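Local coordinates for protein fatty acid amide hydrolase (Candida albicans, PDB 6KVR) that probably hydrolyses amides of monocarboxylic acids, such as fatty acid amides, to the free acid and ammonium, as a member of the amidase signature family, at residues Leu207-Ser212 / Pro414-Thr419. Sequence-based numbering, arbitrary orientation.
Sequences LMHLDS and PLTKLT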
loop_
_atom_site.group_PDB
_atom_site.type_symbol
_atom_site.label_atom_id
_atom_site.label_comp_id
_atom_site.label_asym_id
_atom_site.label_seq_id
_atom_site.Cartn_x
_atom_site.Cartn_y
_atom_site.Cartn_z
ATOM N N LEU A 207 -3.300 -16.406 17.213
ATOM C CA LEU A 207 -4.030 -15.200 16.803
ATOM C C LEU A 207 -4.909 -15.445 15.587
ATOM O O LEU A 207 -5.258 -14.509 14.887
ATOM C CB LEU A 207 -3.085 -14.027 16.501
ATOM C CG LEU A 207 -2.057 -13.709 17.576
ATOM C CD1 LEU A 207 -1.244 -12.462 17.208
ATOM C CD2 LEU A 207 -2.750 -13.547 18.915
HETATM N N MSE A 208 -5.237 -16.691 15.289
HETATM C CA MSE A 208 -6.045 -17.022 14.120
HETATM C C MSE A 208 -7.243 -17.890 14.521
HETATM O O MSE A 208 -7.497 -18.940 13.928
HETATM C CB MSE A 208 -5.176 -17.736 13.068
HETATM C CG MSE A 208 -4.036 -16.881 12.504
HETATM SE SE MSE A 208 -4.870 -15.417 11.425
HETATM C CE MSE A 208 -5.234 -16.519 9.794
ATOM N N HIS A 209 -7.957 -17.439 15.550
ATOM C CA HIS A 209 -9.282 -17.938 15.881
ATOM C C HIS A 209 -10.251 -16.766 15.943
ATOM O O HIS A 209 -9.904 -15.674 16.402
ATOM C CB HIS A 209 -9.392 -18.644 17.277
ATOM C CG HIS A 209 -8.322 -19.641 17.593
ATOM N ND1 HIS A 209 -8.395 -20.455 18.712
ATOM C CD2 HIS A 209 -7.161 -19.958 16.974
ATOM C CE1 HIS A 209 -7.331 -21.234 18.758
ATOM N NE2 HIS A 209 -6.561 -20.948 17.723
ATOM N N LEU A 210 -11.494 -17.009 15.553
ATOM C CA LEU A 210 -12.563 -16.101 15.971
ATOM C C LEU A 210 -13.081 -16.472 17.360
ATOM O O LEU A 210 -14.286 -16.474 17.619
ATOM C CB LEU A 210 -13.682 -16.088 14.935
ATOM C CG LEU A 210 -13.302 -15.511 13.560
ATOM C CD1 LEU A 210 -14.544 -15.231 12.705
ATOM C CD2 LEU A 210 -12.429 -14.255 13.661
ATOM N N ASP A 211 -12.147 -16.760 18.265
ATOM C CA ASP A 211 -12.363 -17.292 19.610
ATOM C C ASP A 211 -11.078 -17.034 20.400
ATOM O O ASP A 211 -10.153 -16.397 19.887
ATOM C CB ASP A 211 -12.716 -18.781 19.551
ATOM C CG ASP A 211 -13.245 -19.308 20.866
ATOM O OD1 ASP A 211 -13.058 -20.518 21.137
ATOM O OD2 ASP A 211 -13.850 -18.509 21.632
ATOM N N SER A 212 -10.976 -17.591 21.624
ATOM C CA SER A 212 -9.954 -17.146 22.567
ATOM C C SER A 212 -9.019 -18.217 23.140
ATOM O O SER A 212 -8.073 -17.847 23.858
ATOM C CB SER A 212 -10.617 -16.418 23.752
ATOM O OG SER A 212 -11.809 -17.068 24.158
ATOM N N PRO A 414 0.981 -27.382 23.807
ATOM C CA PRO A 414 -0.050 -28.207 23.161
ATOM C C PRO A 414 -0.925 -27.377 22.226
ATOM O O PRO A 414 -1.302 -26.243 22.532
ATOM C CB PRO A 414 -0.860 -28.771 24.342
ATOM C CG PRO A 414 -0.561 -27.877 25.498
ATOM C CD PRO A 414 0.825 -27.344 25.277
ATOM N N LEU A 415 -1.248 -27.965 21.080
ATOM C CA LEU A 415 -2.068 -27.288 20.084
ATOM C C LEU A 415 -3.533 -27.244 20.512
ATOM O O LEU A 415 -4.115 -28.258 20.906
ATOM C CB LEU A 415 -1.933 -27.997 18.743
ATOM C CG LEU A 415 -0.538 -27.863 18.118
ATOM C CD1 LEU A 415 -0.500 -28.542 16.768
ATOM C CD2 LEU A 415 -0.144 -26.403 17.981
ATOM N N THR A 416 -4.121 -26.056 20.441
ATOM C CA THR A 416 -5.550 -25.865 20.660
ATOM C C THR A 416 -6.361 -26.417 19.477
ATOM O O THR A 416 -5.853 -26.582 18.360
ATOM C CB THR A 416 -5.784 -24.368 20.891
ATOM O OG1 THR A 416 -5.459 -24.043 22.258
ATOM C CG2 THR A 416 -7.166 -23.909 20.507
ATOM N N LYS A 417 -7.632 -26.728 19.735
ATOM C CA LYS A 417 -8.499 -27.280 18.694
ATOM C C LYS A 417 -8.615 -26.339 17.492
ATOM O O LYS A 417 -8.456 -26.758 16.338
ATOM C CB LYS A 417 -9.889 -27.577 19.270
ATOM C CG LYS A 417 -10.885 -28.050 18.216
ATOM C CD LYS A 417 -12.296 -28.172 18.758
ATOM C CE LYS A 417 -13.295 -28.141 17.610
ATOM N NZ LYS A 417 -14.678 -27.983 18.108
ATOM N N LEU A 418 -8.925 -25.070 17.735
ATOM C CA LEU A 418 -9.066 -24.173 16.590
ATOM C C LEU A 418 -7.723 -23.785 15.991
ATOM O O LEU A 418 -7.702 -23.202 14.904
ATOM C CB LEU A 418 -9.873 -22.921 16.969
ATOM C CG LEU A 418 -11.365 -23.232 17.191
ATOM C CD1 LEU A 418 -12.214 -21.977 17.407
ATOM C CD2 LEU A 418 -11.937 -24.101 16.039
ATOM N N THR A 419 -6.613 -24.119 16.655
ATOM C CA THR A 419 -5.290 -23.908 16.072
ATOM C C THR A 419 -5.017 -24.959 15.006
ATOM O O THR A 419 -4.577 -24.630 13.898
ATOM C CB THR A 419 -4.217 -23.947 17.165
ATOM O OG1 THR A 419 -4.188 -22.691 17.848
ATOM C CG2 THR A 419 -2.841 -24.220 16.598
HETATM O O HOH W 1 -9.377 -20.966 13.941
#
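P414 leads a short loop into the first turn of helix 417-423. Its carbonyl oxygen accepts hydrogen bonds from Q205 and N215, which tie this loop to the chain around 207-212. T416 sits at the N-cap position. Its CG2, anti to the backbone N, points at the rim of the H209 imidazole and stops 3.2 Å from H209 CE1, a tight approach close to the ring plane. L418 comes next and covers one ring face. Its CB lies 3.5 Å from the centroid of the H209 ring, 18° off the normal, as a CH-pi contact displaced toward the ND1-CE1 rim. The rest of the L418 side chain runs on to D211, with L418 CD1 packing 3.9 Å from D211 CB. The D211 carboxylate itself is held by the S229 hydroxyl and the E476 backbone N. L418 O turns to a water that donates to it and, over 2.8 Å, to M208 O, so the two backbones are bridged beside the ring. T419 closes the contact. H209 NE2 donates to T419 OG1 at 2.9 Å, with an N-H...O angle of 154°, and the hydroxyl oxygen lies in the ring plane. The T419 hydroxyl in turn donates to Q205 OE1. The loop concerned includes L207, predicted to bind substrate, and M208 packs near I254, another such residue. The bond at the H209 edge, the T416 methyl on its rim and the L418 CB methylene over one face together limit the ring's rotation. NE2 carries a proton, which is compatible with either a neutral or a charged ring. The bonds run one way, from H209 NE2 through the T419 hydroxyl to Q205 OE1, as a short chain of polar groups.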